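Local coordinates for protein extracellular ligand-binding receptor (Desulfohalobium retbaense DSM 5692, PDB 5ERE) that probably serves as an extracellular ligand-binding sensor, holding 2-oxo-4-methylpentanoic acid in a periplasmic-binding-protein domain and cytosine in a Cache-like (tandem PAS) sensor module, at residues 342-347 and 438-443; 382-387 and 450-455; 366-371 and 390-395; 335-340 and 546-551; 421-426 and 553-558. All blocks are in the same frame, centred on the assembly; numbering follows the deposited sequence.

Overall arrangement
All five contacts lie in the tandem PAS-like sensor half of the chain. Long helix 324-357 runs past both modules: contact 4 uses it first, against strand 541-550 in the sheet of the second PAS-like module, then contact 1, against strand 434-443 in the sheet of the cytosine-binding module. Contacts 1, 2, 3 and 5 all reach this latter sheet. Contacts 2 and 3, with centres about 11 Å apart, touch through the neighbouring strands 378-385 and 390-394, one in each contact. Contact 5 joins the two modules directly and lies about 8 Å from contact 4, centre to centre. A continuous set of touching residues therefore connects the two modules.

Contact 1 of 5, residues 342-347 and 438-443; sequences DMDRSV and LEHPVF
His440 and Asp344 join strand 434-443 to the long helix 324-357 in the Cache-like sensor domain. The motif is a His-carboxylate hydrogen bond in a helix-on-sheet packing. The two short segments run at 27° to each other, with axes 8.6 Å apart at their closest.

The polar part is a single bond across the contact. His440 NE2 donates to Asp344 OD1 at 2.6 Å, and the N-H...O angle is 154°. The oxygen lies close to the plane of the imidazole, at its edge. The carboxylate is turned, so the donor stands above its plane. Asp344 CG is anti to the backbone N (chi1 -165°), which brings the carboxylate across to His440. OD1 has a second partner, His551 NE2, from the turn after strand 541-550. One carboxylate oxygen thus ties together the helix and both modules. Two nearby imidazoles would tend to favour the ionised form of this aspartate. Glu439, whose side chain leaves the strand away from the helix, touches cytosine, and its OE1 bonds to Ser452 OG.

The apolar part flanks the bond. Val347 CG1 packs against His440 CD2 at 3.4 Å. The backbone carbon of Val347 lies over one face of the ring, toward the rim. Leu438 fills the other end. Leu438 CD2 meets the selenomethionine Met343 at CE, 3.5 Å away, and lies equally close, 3.5 Å, to Asp344 N.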
# COMPACT_ATOMS: atom_id res chain seq x y z
N ASP A 342 -3.71 -20.74 13.91
CA ASP A 342 -4.80 -21.42 13.22
C ASP A 342 -4.35 -22.77 12.76
O ASP A 342 -5.04 -23.78 12.97
CB ASP A 342 -5.31 -20.60 12.02
CG ASP A 342 -6.10 -19.38 12.43
OD1 ASP A 342 -6.71 -19.40 13.52
OD2 ASP A 342 -6.12 -18.39 11.68
N MSE A 343 -3.18 -22.81 12.14
CA MSE A 343 -2.63 -24.08 11.70
C MSE A 343 -2.43 -25.02 12.84
O MSE A 343 -2.84 -26.18 12.78
CB MSE A 343 -1.27 -23.89 11.00
CG MSE A 343 -1.33 -23.43 9.59
SE MSE A 343 0.52 -22.95 9.01
CE MSE A 343 1.26 -24.39 9.66
N ASP A 344 -1.78 -24.54 13.90
CA ASP A 344 -1.54 -25.36 15.07
C ASP A 344 -2.84 -25.98 15.64
O ASP A 344 -2.90 -27.19 15.94
CB ASP A 344 -0.84 -24.51 16.14
CG ASP A 344 -0.23 -25.34 17.23
OD1 ASP A 344 0.49 -26.31 16.91
OD2 ASP A 344 -0.48 -25.00 18.40
N ARG A 345 -3.87 -25.17 15.80
CA ARG A 345 -5.16 -25.70 16.25
C ARG A 345 -5.76 -26.75 15.31
O ARG A 345 -6.34 -27.77 15.75
CB ARG A 345 -6.17 -24.57 16.39
CG ARG A 345 -6.26 -23.99 17.76
CD ARG A 345 -7.49 -23.10 17.85
NE ARG A 345 -7.21 -21.75 17.36
CZ ARG A 345 -7.52 -21.29 16.15
NH1 ARG A 345 -8.14 -22.05 15.24
NH2 ARG A 345 -7.21 -20.03 15.84
N SER A 346 -5.65 -26.51 14.01
CA SER A 346 -6.26 -27.45 13.05
C SER A 346 -5.51 -28.77 13.07
O SER A 346 -6.10 -29.82 12.98
CB SER A 346 -6.27 -26.87 11.63
OG SER A 346 -4.94 -26.82 11.10
N VAL A 347 -4.20 -28.71 13.17
CA VAL A 347 -3.39 -29.93 13.20
C VAL A 347 -3.56 -30.66 14.52
O VAL A 347 -3.55 -31.89 14.55
CB VAL A 347 -1.86 -29.60 12.96
CG1 VAL A 347 -1.02 -30.83 13.06
CG2 VAL A 347 -1.67 -29.00 11.60
N LEU A 438 4.66 -28.11 10.17
CA LEU A 438 4.11 -28.13 11.52
C LEU A 438 3.53 -29.51 11.79
O LEU A 438 2.65 -29.96 11.04
CB LEU A 438 3.03 -27.04 11.68
CG LEU A 438 2.21 -26.99 12.97
CD1 LEU A 438 3.05 -26.90 14.20
CD2 LEU A 438 1.28 -25.80 12.90
N GLU A 439 4.04 -30.18 12.83
CA GLU A 439 3.58 -31.54 13.15
C GLU A 439 3.08 -31.71 14.57
O GLU A 439 3.64 -31.15 15.51
CB GLU A 439 4.69 -32.56 12.94
CG GLU A 439 5.30 -32.56 11.53
CD GLU A 439 5.38 -33.95 10.86
OE1 GLU A 439 4.81 -34.94 11.39
OE2 GLU A 439 6.00 -34.05 9.78
N HIS A 440 2.02 -32.49 14.71
CA HIS A 440 1.57 -32.92 16.03
C HIS A 440 1.67 -34.43 16.12
O HIS A 440 1.37 -35.14 15.15
CB HIS A 440 0.14 -32.46 16.32
CG HIS A 440 0.03 -31.02 16.69
ND1 HIS A 440 -0.44 -30.61 17.92
CD2 HIS A 440 0.34 -29.89 16.01
CE1 HIS A 440 -0.44 -29.28 17.97
NE2 HIS A 440 0.04 -28.83 16.82
N PRO A 441 2.06 -34.93 17.30
CA PRO A 441 2.05 -36.38 17.51
C PRO A 441 0.64 -36.92 17.62
O PRO A 441 -0.30 -36.21 18.03
CB PRO A 441 2.79 -36.55 18.84
CG PRO A 441 2.50 -35.28 19.59
CD PRO A 441 2.43 -34.20 18.53
N VAL A 442 0.52 -38.18 17.27
CA VAL A 442 -0.73 -38.91 17.35
C VAL A 442 -0.62 -40.10 18.28
O VAL A 442 0.30 -40.89 18.18
CB VAL A 442 -1.19 -39.42 15.98
CG1 VAL A 442 -2.51 -40.18 16.11
CG2 VAL A 442 -1.30 -38.26 14.98
N PHE A 443 -1.63 -40.27 19.14
CA PHE A 443 -1.67 -41.39 20.08
C PHE A 443 -2.96 -42.19 19.90
O PHE A 443 -4.03 -41.60 19.72
CB PHE A 443 -1.55 -40.89 21.53
CG PHE A 443 -0.39 -39.95 21.76
CD1 PHE A 443 -0.53 -38.60 21.51
CD2 PHE A 443 0.82 -40.43 22.21
CE1 PHE A 443 0.55 -37.75 21.70
CE2 PHE A 443 1.87 -39.59 22.41
CZ PHE A 443 1.74 -38.25 22.16

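Contact 2 of 5, residues 382-387 and 450-455; sequences VTVDAT and IGSVSV. With CYT (6-aminopyrimidin-2(1H)-one), chain C.
Val382 and Ser454 sit side by side on the face of the sheet that looks into the cytosine pocket. Val382 CG2 packs on Ser454 CB at 3.5 Å. The other branch, Val382 CG1, is anti to the carbonyl carbon (chi1 -58°) and comes within 3.7 Å of cytosine N4. Ser454 OG is anti to the backbone N (chi1 159°) and lies 3.5 Å from cytosine C5. This hydroxyl is also hydrogen-bonded to Asp437.

Val384 and Ser452 follow on the same face. Ser452 OG rests against Val384 CB at 3.5 Å and bonds to Glu439 OE1. Thr383 and Val453 point to the other face, toward helices 324-357 and 362-374. There Thr383 OG1 bonds to the carbonyl O of Leu359.

The backbones pair as antiparallel strands of the PAS-like sheet. Val384 and Ser452 form a hydrogen-bonded pair, with Ser452 N to Val384 O at 2.8 Å and Val384 N to Ser452 O at 2.9 Å. Gly451 CA lies 3.1 Å from Val384 O. A side chain at Gly451 would clash with that oxygen, and its backbone angles also call for glycine. Asp385 OD1 accepts from Thr387 N in an Asx turn, and from Thr387 OG1.

The contact gives cytosine mainly van der Waals surface. Its hydrogen bonds are made with Gln409, Val430 and Glu431, so this strand pair probably contributes mainly shape to the pocket.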
# COMPACT_ATOMS: atom_id res chain seq x y z
N VAL A 382 0.28 -34.65 5.51
CA VAL A 382 0.64 -36.05 5.57
C VAL A 382 0.49 -36.63 6.95
O VAL A 382 0.43 -35.90 7.97
CB VAL A 382 2.08 -36.28 5.11
CG1 VAL A 382 2.30 -35.79 3.70
CG2 VAL A 382 3.07 -35.61 6.08
N THR A 383 0.43 -37.95 6.99
CA THR A 383 0.65 -38.68 8.21
C THR A 383 1.95 -39.43 8.04
O THR A 383 2.32 -39.77 6.91
CB THR A 383 -0.50 -39.64 8.56
OG1 THR A 383 -0.75 -40.52 7.46
CG2 THR A 383 -1.73 -38.84 8.89
N VAL A 384 2.61 -39.65 9.17
CA VAL A 384 3.96 -40.20 9.27
C VAL A 384 3.98 -41.21 10.42
O VAL A 384 3.63 -40.86 11.55
CB VAL A 384 5.01 -39.09 9.56
CG1 VAL A 384 6.43 -39.67 9.61
CG2 VAL A 384 4.93 -37.99 8.51
N ASP A 385 4.39 -42.45 10.15
CA ASP A 385 4.33 -43.49 11.18
C ASP A 385 5.50 -43.45 12.18
O ASP A 385 6.44 -42.64 12.07
CB ASP A 385 4.25 -44.90 10.54
CG ASP A 385 5.50 -45.31 9.77
OD1 ASP A 385 6.61 -44.78 10.02
OD2 ASP A 385 5.38 -46.21 8.90
N ALA A 386 5.44 -44.36 13.15
CA ALA A 386 6.40 -44.38 14.27
C ALA A 386 7.85 -44.55 13.78
O ALA A 386 8.79 -44.32 14.54
CB ALA A 386 6.01 -45.48 15.26
N THR A 387 8.02 -44.92 12.50
CA THR A 387 9.35 -45.10 11.90
C THR A 387 9.84 -43.86 11.14
O THR A 387 10.98 -43.79 10.71
CB THR A 387 9.36 -46.30 10.92
OG1 THR A 387 8.87 -45.90 9.62
CG2 THR A 387 8.49 -47.43 11.45
N ILE A 450 1.76 -43.41 17.84
CA ILE A 450 1.68 -44.10 16.55
C ILE A 450 2.24 -43.28 15.38
O ILE A 450 2.27 -43.76 14.26
CB ILE A 450 0.23 -44.52 16.27
CG1 ILE A 450 -0.69 -43.31 16.09
CG2 ILE A 450 -0.28 -45.37 17.43
CD1 ILE A 450 -2.11 -43.71 15.64
N GLY A 451 2.71 -42.07 15.65
CA GLY A 451 3.29 -41.24 14.61
C GLY A 451 2.82 -39.82 14.69
O GLY A 451 2.56 -39.29 15.78
N SER A 452 2.65 -39.18 13.54
CA SER A 452 2.40 -37.75 13.54
C SER A 452 1.62 -37.31 12.33
O SER A 452 1.60 -37.99 11.31
CB SER A 452 3.72 -36.97 13.61
OG SER A 452 4.55 -37.29 12.49
N VAL A 453 1.00 -36.14 12.46
CA VAL A 453 0.27 -35.52 11.38
C VAL A 453 0.85 -34.14 11.14
O VAL A 453 1.20 -33.41 12.09
CB VAL A 453 -1.27 -35.49 11.70
CG1 VAL A 453 -1.56 -34.71 12.98
CG2 VAL A 453 -2.06 -34.91 10.54
N SER A 454 0.97 -33.81 9.85
CA SER A 454 1.72 -32.64 9.35
C SER A 454 0.95 -31.68 8.42
O SER A 454 0.11 -32.12 7.62
CB SER A 454 2.95 -33.13 8.61
OG SER A 454 3.48 -32.17 7.70
N VAL A 455 1.20 -30.38 8.55
CA VAL A 455 0.90 -29.41 7.50
C VAL A 455 2.24 -28.86 7.04
O VAL A 455 2.98 -28.34 7.85
CB VAL A 455 0.01 -28.23 7.95
CG1 VAL A 455 -0.11 -27.17 6.85
CG2 VAL A 455 -1.41 -28.73 8.28
N3 CYT C . 7.28 -33.36 3.60
C4 CYT C . 6.17 -33.30 4.34
N1 CYT C . 8.57 -33.53 5.60
C2 CYT C . 8.50 -33.47 4.20
O2 CYT C . 9.56 -33.49 3.53
N4 CYT C . 4.98 -33.20 3.68
C5 CYT C . 6.21 -33.35 5.77
C6 CYT C . 7.42 -33.47 6.36

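Contact 3 of 5, residues 366-371 and 390-395; sequences AILETL and IVNVAP
Leu368 and Ala394 form the tight part of this contact between helix 362-374 and strand 390-394. Their CB atoms meet at 3.7 Å. An extended chi2 (-178°) carries Leu368 CD1 forward to the strand. Leu368 CD1 touches Val393 N at 3.7 Å and Asn392 CG at 3.8 Å. The methyl thus lies against the base of the Asn392 amide and the backbone beside it. Asn392 OD1 accepts from Val393 N at 2.9 Å, with the donor above the carbonyl plane, and ND2 bonds to Ser365 OG of the same helix. These bonds hold the amide beside the leucine.

The looser side is built by Glu369, which is partly exposed. Its chain bends at chi2 (-79°), and the carboxylate carbon of Glu369, CD, lies 3.7 Å from Ala394 CB. The contact here is van der Waals only.

The helix lies on the face of the PAS-like sheet turned away from cytosine, with its segment at 35° to the strand. Val391 and Asn392 both face Thr383 in a classic beta bulge. Leu368 also packs on Val453 of strand 449-457. Ile367 packs on helix 324-357, and Leu371 on both that helix (Ser346) and strand 449-457 (Val453, Val455).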
# COMPACT_ATOMS: atom_id res chain seq x y z
N ALA A 366 -9.60 -38.90 4.87
CA ALA A 366 -10.67 -37.91 4.99
C ALA A 366 -10.32 -36.80 5.97
O ALA A 366 -10.67 -35.63 5.78
CB ALA A 366 -11.98 -38.61 5.44
N ILE A 367 -9.67 -37.19 7.06
CA ILE A 367 -9.16 -36.23 8.03
C ILE A 367 -8.14 -35.34 7.31
O ILE A 367 -8.22 -34.11 7.38
CB ILE A 367 -8.57 -36.98 9.23
CG1 ILE A 367 -9.74 -37.63 9.99
CG2 ILE A 367 -7.77 -36.06 10.14
CD1 ILE A 367 -9.34 -38.71 11.00
N LEU A 368 -7.26 -35.95 6.54
CA LEU A 368 -6.23 -35.22 5.80
C LEU A 368 -6.83 -34.28 4.76
O LEU A 368 -6.41 -33.12 4.66
CB LEU A 368 -5.25 -36.19 5.12
CG LEU A 368 -4.20 -36.88 6.03
CD1 LEU A 368 -3.28 -37.76 5.21
CD2 LEU A 368 -3.36 -35.87 6.86
N GLU A 369 -7.84 -34.74 4.02
CA GLU A 369 -8.44 -33.93 3.00
C GLU A 369 -9.08 -32.69 3.56
O GLU A 369 -9.06 -31.63 2.94
CB GLU A 369 -9.50 -34.74 2.23
CG GLU A 369 -8.88 -35.81 1.39
CD GLU A 369 -8.34 -35.27 0.12
OE1 GLU A 369 -8.54 -34.07 -0.10
OE2 GLU A 369 -7.77 -36.04 -0.69
N THR A 370 -9.73 -32.84 4.70
CA THR A 370 -10.36 -31.72 5.41
C THR A 370 -9.26 -30.76 5.99
O THR A 370 -9.32 -29.55 5.82
CB THR A 370 -11.26 -32.25 6.54
OG1 THR A 370 -12.34 -33.01 5.97
CG2 THR A 370 -11.83 -31.13 7.41
N LEU A 371 -8.26 -31.33 6.63
CA LEU A 371 -7.15 -30.52 7.21
C LEU A 371 -6.52 -29.58 6.18
O LEU A 371 -6.25 -28.40 6.43
CB LEU A 371 -6.09 -31.46 7.79
CG LEU A 371 -4.87 -30.75 8.43
CD1 LEU A 371 -5.27 -29.91 9.63
CD2 LEU A 371 -3.88 -31.80 8.82
N ILE A 390 6.40 -41.46 5.65
CA ILE A 390 5.14 -40.91 5.21
C ILE A 390 4.25 -42.04 4.71
O ILE A 390 4.66 -42.79 3.82
CB ILE A 390 5.32 -39.86 4.11
CG1 ILE A 390 6.17 -38.69 4.64
CG2 ILE A 390 3.97 -39.36 3.64
CD1 ILE A 390 6.48 -37.62 3.62
N VAL A 391 3.05 -42.15 5.27
CA VAL A 391 2.15 -43.26 4.99
C VAL A 391 0.82 -42.80 4.40
O VAL A 391 0.01 -43.62 4.02
CB VAL A 391 1.86 -44.10 6.26
CG1 VAL A 391 3.15 -44.70 6.80
CG2 VAL A 391 1.15 -43.27 7.34
N ASN A 392 0.58 -41.49 4.34
CA ASN A 392 -0.63 -40.99 3.71
C ASN A 392 -0.45 -39.49 3.41
O ASN A 392 0.40 -38.84 4.02
CB ASN A 392 -1.86 -41.27 4.60
CG ASN A 392 -3.18 -41.27 3.81
OD1 ASN A 392 -3.19 -41.06 2.61
ND2 ASN A 392 -4.29 -41.52 4.50
N VAL A 393 -1.20 -38.97 2.44
CA VAL A 393 -1.09 -37.57 2.03
C VAL A 393 -2.38 -37.09 1.37
O VAL A 393 -3.03 -37.84 0.66
CB VAL A 393 0.07 -37.36 1.03
CG1 VAL A 393 -0.14 -38.18 -0.25
CG2 VAL A 393 0.24 -35.87 0.70
N ALA A 394 -2.72 -35.83 1.62
CA ALA A 394 -3.68 -35.10 0.83
C ALA A 394 -3.09 -33.75 0.46
O ALA A 394 -2.44 -33.12 1.29
CB ALA A 394 -5.00 -34.92 1.61
N PRO A 395 -3.33 -33.26 -0.76
CA PRO A 395 -4.03 -33.85 -1.91
C PRO A 395 -3.40 -35.12 -2.41
O PRO A 395 -2.18 -35.27 -2.31
CB PRO A 395 -3.93 -32.77 -2.97
CG PRO A 395 -3.85 -31.54 -2.20
CD PRO A 395 -2.93 -31.89 -1.07

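Contact 4 of 5, residues 335-340 and 546-551; sequences ELNAIF and TSIGLH
Ile548 is the main bump on the strand, and Leu336, Asn337 and Phe340 form the hollow that takes it. Chi1 (48°) puts Ile548 CG1 between the backbone N and the carbonyl carbon, and chi2 (153°) carries CD1 on between two helix side chains. Ile548 CD1 meets Leu336 CD1 at 3.6 Å and the edge of the Phe340 ring at CE2, 4.0 Å away. The other branch, Ile548 CG2, presses on Asn337 OD1 at 3.3 Å.

A second bump is Leu550. Leu550 CD1 lies against Phe340 CB, the root of the side chain, at 3.7 Å, and against the backbone O of Phe340 at 3.5 Å. The ring goes on to meet Phe461.

Helix 324-357 here runs nearly parallel to strand 541-550, at 6° between the segments, along the sheet of the second PAS-like module. Helix 461-470 flanks both: Leu336 packs on Ile465 and Ile548 on Phe462.

Two waters bridge Asn337 OD1 to the backbone of Gly549. Water 1 donates to Asn337 OD1 and to Gly549 O, the latter at 2.8 Å. Water 2 donates to Asn337 OD1 at 2.9 Å and accepts from Gly549 N. An alanine in place of Asn337 would probably leave both waters without their helix partner and open a gap beside Ile548 CG2. The backbone angles of Gly549 themselves require glycine, as a CB would be jammed against the carbonyl O of Ile548.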
# COMPACT_ATOMS: atom_id res chain seq x y z
N GLU A 335 -0.35 -10.94 11.97
CA GLU A 335 -1.02 -11.77 10.99
C GLU A 335 -0.34 -13.13 10.95
O GLU A 335 -1.02 -14.16 10.92
CB GLU A 335 -1.02 -11.13 9.61
CG GLU A 335 -1.70 -12.01 8.58
CD GLU A 335 -2.05 -11.28 7.31
OE1 GLU A 335 -1.61 -10.13 7.16
OE2 GLU A 335 -2.76 -11.86 6.44
N LEU A 336 0.99 -13.13 10.99
CA LEU A 336 1.75 -14.39 10.97
C LEU A 336 1.46 -15.25 12.21
O LEU A 336 1.29 -16.46 12.08
CB LEU A 336 3.26 -14.11 10.87
CG LEU A 336 3.72 -13.61 9.49
CD1 LEU A 336 5.12 -12.99 9.51
CD2 LEU A 336 3.62 -14.72 8.38
N ASN A 337 1.42 -14.66 13.41
CA ASN A 337 1.11 -15.46 14.60
C ASN A 337 -0.27 -16.06 14.55
O ASN A 337 -0.45 -17.19 14.97
CB ASN A 337 1.26 -14.62 15.88
CG ASN A 337 2.74 -14.34 16.22
OD1 ASN A 337 3.63 -15.17 15.94
ND2 ASN A 337 3.01 -13.17 16.77
N ALA A 338 -1.24 -15.32 14.03
CA ALA A 338 -2.60 -15.83 13.94
C ALA A 338 -2.72 -16.93 12.86
O ALA A 338 -3.48 -17.89 12.99
CB ALA A 338 -3.54 -14.71 13.66
N ILE A 339 -1.98 -16.79 11.78
CA ILE A 339 -1.96 -17.88 10.82
C ILE A 339 -1.38 -19.15 11.44
O ILE A 339 -1.98 -20.22 11.36
CB ILE A 339 -1.17 -17.49 9.55
CG1 ILE A 339 -1.99 -16.44 8.81
CG2 ILE A 339 -0.94 -18.69 8.68
CD1 ILE A 339 -1.22 -15.74 7.68
N PHE A 340 -0.22 -19.03 12.08
CA PHE A 340 0.38 -20.16 12.77
C PHE A 340 -0.54 -20.76 13.85
O PHE A 340 -0.60 -21.97 14.03
CB PHE A 340 1.71 -19.75 13.43
CG PHE A 340 2.91 -19.73 12.50
CD1 PHE A 340 3.20 -20.79 11.65
CD2 PHE A 340 3.78 -18.64 12.51
CE1 PHE A 340 4.35 -20.75 10.80
CE2 PHE A 340 4.89 -18.59 11.68
CZ PHE A 340 5.16 -19.66 10.82
N THR A 546 11.29 -8.29 15.42
CA THR A 546 10.58 -9.07 16.41
C THR A 546 10.69 -10.54 16.00
O THR A 546 11.44 -10.89 15.08
CB THR A 546 9.09 -8.60 16.55
OG1 THR A 546 8.47 -9.28 17.64
CG2 THR A 546 8.26 -8.84 15.28
N SER A 547 9.97 -11.41 16.69
CA SER A 547 10.02 -12.83 16.42
C SER A 547 8.62 -13.40 16.33
O SER A 547 7.69 -12.92 16.97
CB SER A 547 10.82 -13.56 17.49
OG SER A 547 12.19 -13.18 17.46
N ILE A 548 8.51 -14.40 15.47
CA ILE A 548 7.31 -15.20 15.31
C ILE A 548 7.67 -16.69 15.32
O ILE A 548 8.74 -17.08 14.84
CB ILE A 548 6.60 -14.89 14.00
CG1 ILE A 548 7.63 -14.88 12.84
CG2 ILE A 548 5.89 -13.55 14.10
CD1 ILE A 548 7.06 -15.20 11.62
N GLY A 549 6.77 -17.52 15.83
CA GLY A 549 7.00 -18.95 15.79
C GLY A 549 6.09 -19.77 16.67
O GLY A 549 5.14 -19.25 17.26
N LEU A 550 6.39 -21.06 16.76
CA LEU A 550 5.67 -21.99 17.61
C LEU A 550 6.59 -23.07 18.17
O LEU A 550 7.58 -23.44 17.53
CB LEU A 550 4.53 -22.70 16.83
CG LEU A 550 3.34 -21.95 16.25
CD1 LEU A 550 2.53 -22.88 15.32
CD2 LEU A 550 2.45 -21.41 17.38
N HIS A 551 6.25 -23.56 19.36
CA HIS A 551 6.83 -24.78 19.91
C HIS A 551 8.36 -24.71 19.99
O HIS A 551 9.03 -25.74 19.82
CB HIS A 551 6.43 -25.99 19.06
CG HIS A 551 4.95 -26.15 18.88
ND1 HIS A 551 4.07 -26.22 19.95
CD2 HIS A 551 4.20 -26.25 17.76
CE1 HIS A 551 2.84 -26.36 19.49
NE2 HIS A 551 2.89 -26.38 18.16
O HOH W 1 2.76 -18.06 16.53
O HOH W 2 5.22 -16.03 18.15

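Contact 5 of 5, residues 421-426 and 553-558; sequences PVLSQA and TNYRLA
The interface between the two PAS-like modules is formed here by the edge strand 422-423 of the first sheet and strand 553-561 of the second. Two side-chain hydroxyls of the second module, from Thr553 and Tyr555, donate to successive backbone carbonyls of the first.

Thr553 OG1 bonds to Leu423 O at 2.7 Å. The donor is tilted 17° from the carbonyl plane. A water reinforces the pair: it donates to Thr553 OG1 at 2.6 Å and accepts from Leu423 N at 3.0 Å. Leu423 O has another donor in Arg414 NH2 of helix 410-418.

Tyr555 OH bonds to Ser424 O at 2.5 Å, nearly along the C=O axis. That oxygen lies in the plane of the phenol ring, at its edge. The ring also carries an apolar contact, with Leu423 CD2 3.8 Å from Tyr555 CE2. A phenylalanine in place of Tyr555 would probably keep much of this packing but leave Ser424 O without its donor across the interface.

Thr553 CG2 lies 3.6 Å from Ser424 O, close to the same peptide. Ser424 CB leaves away from strand 553-561; its OG donates to Gln425 O and also bonds to Asp437 N.

On the first-module side, strand 434-443 pairs with 422-423, and its Ile436 touches both Leu423 and Tyr555. On the second-module side, strand 553-561 lies between strands 476-480 and 541-550, with Tyr555 packing on Val479 and its backbone bonding to Ile548.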
# COMPACT_ATOMS: atom_id res chain seq x y z
N PRO A 421 4.42 -31.59 19.87
CA PRO A 421 4.36 -30.89 18.58
C PRO A 421 5.66 -30.18 18.25
O PRO A 421 6.37 -29.75 19.15
CB PRO A 421 3.26 -29.86 18.78
CG PRO A 421 2.48 -30.32 19.97
CD PRO A 421 3.43 -31.08 20.83
N VAL A 422 5.92 -30.01 16.97
CA VAL A 422 7.10 -29.27 16.51
C VAL A 422 6.74 -28.37 15.32
O VAL A 422 5.75 -28.60 14.59
CB VAL A 422 8.23 -30.24 16.11
CG1 VAL A 422 8.71 -31.04 17.32
CG2 VAL A 422 7.78 -31.21 14.98
N LEU A 423 7.52 -27.30 15.17
CA LEU A 423 7.52 -26.49 13.96
C LEU A 423 8.92 -26.60 13.42
O LEU A 423 9.86 -26.34 14.16
CB LEU A 423 7.13 -25.02 14.23
CG LEU A 423 7.05 -24.10 12.99
CD1 LEU A 423 5.85 -24.49 12.07
CD2 LEU A 423 6.97 -22.64 13.35
N SER A 424 9.08 -26.98 12.15
CA SER A 424 10.43 -27.18 11.62
C SER A 424 11.12 -25.85 11.30
O SER A 424 10.49 -24.80 11.16
CB SER A 424 10.41 -28.05 10.35
OG SER A 424 9.95 -27.32 9.23
N GLN A 425 12.45 -25.91 11.21
CA GLN A 425 13.23 -24.90 10.53
C GLN A 425 12.88 -24.99 9.04
O GLN A 425 12.31 -25.96 8.63
CB GLN A 425 14.74 -25.16 10.70
CG GLN A 425 15.24 -25.31 12.11
CD GLN A 425 15.12 -24.02 12.92
OE1 GLN A 425 14.99 -22.92 12.37
NE2 GLN A 425 15.17 -24.15 14.24
N ALA A 426 13.28 -24.00 8.25
CA ALA A 426 13.09 -24.04 6.79
C ALA A 426 14.10 -24.99 6.13
O ALA A 426 15.27 -24.67 6.03
CB ALA A 426 13.22 -22.65 6.22
N THR A 553 10.39 -22.98 18.04
CA THR A 553 11.01 -22.63 16.75
C THR A 553 10.56 -21.23 16.40
O THR A 553 9.40 -20.98 16.10
CB THR A 553 10.65 -23.61 15.64
OG1 THR A 553 11.10 -24.91 16.02
CG2 THR A 553 11.28 -23.20 14.26
N ASN A 554 11.47 -20.30 16.55
CA ASN A 554 11.19 -18.91 16.30
C ASN A 554 12.01 -18.36 15.13
O ASN A 554 13.16 -18.74 14.94
CB ASN A 554 11.43 -18.11 17.57
CG ASN A 554 10.60 -18.62 18.74
OD1 ASN A 554 9.37 -18.59 18.72
ND2 ASN A 554 11.28 -19.13 19.76
N TYR A 555 11.37 -17.47 14.37
CA TYR A 555 11.99 -16.75 13.26
C TYR A 555 11.99 -15.29 13.57
O TYR A 555 11.04 -14.76 14.17
CB TYR A 555 11.21 -16.97 11.94
CG TYR A 555 10.88 -18.40 11.71
CD1 TYR A 555 11.84 -19.31 11.32
CD2 TYR A 555 9.59 -18.85 11.91
CE1 TYR A 555 11.51 -20.64 11.12
CE2 TYR A 555 9.26 -20.14 11.72
CZ TYR A 555 10.21 -21.04 11.33
OH TYR A 555 9.83 -22.35 11.15
N ARG A 556 13.04 -14.62 13.11
CA ARG A 556 13.13 -13.19 13.25
C ARG A 556 12.50 -12.52 12.05
O ARG A 556 12.76 -12.90 10.91
CB ARG A 556 14.58 -12.72 13.41
CG ARG A 556 15.36 -13.49 14.44
CD ARG A 556 15.01 -13.09 15.89
NE ARG A 556 15.89 -13.77 16.84
CZ ARG A 556 15.51 -14.64 17.78
NH1 ARG A 556 14.24 -14.94 17.96
NH2 ARG A 556 16.42 -15.19 18.57
N LEU A 557 11.67 -11.52 12.36
CA LEU A 557 10.90 -10.74 11.43
C LEU A 557 11.41 -9.33 11.54
O LEU A 557 11.25 -8.69 12.59
CB LEU A 557 9.40 -10.82 11.75
CG LEU A 557 8.41 -10.14 10.80
CD1 LEU A 557 8.27 -10.96 9.49
CD2 LEU A 557 7.05 -9.98 11.49
N ALA A 558 12.04 -8.85 10.47
CA ALA A 558 12.71 -7.55 10.50
C ALA A 558 12.13 -6.64 9.45
O ALA A 558 11.84 -7.05 8.31
CB ALA A 558 14.17 -7.71 10.28
O HOH W 3 9.48 -26.54 17.30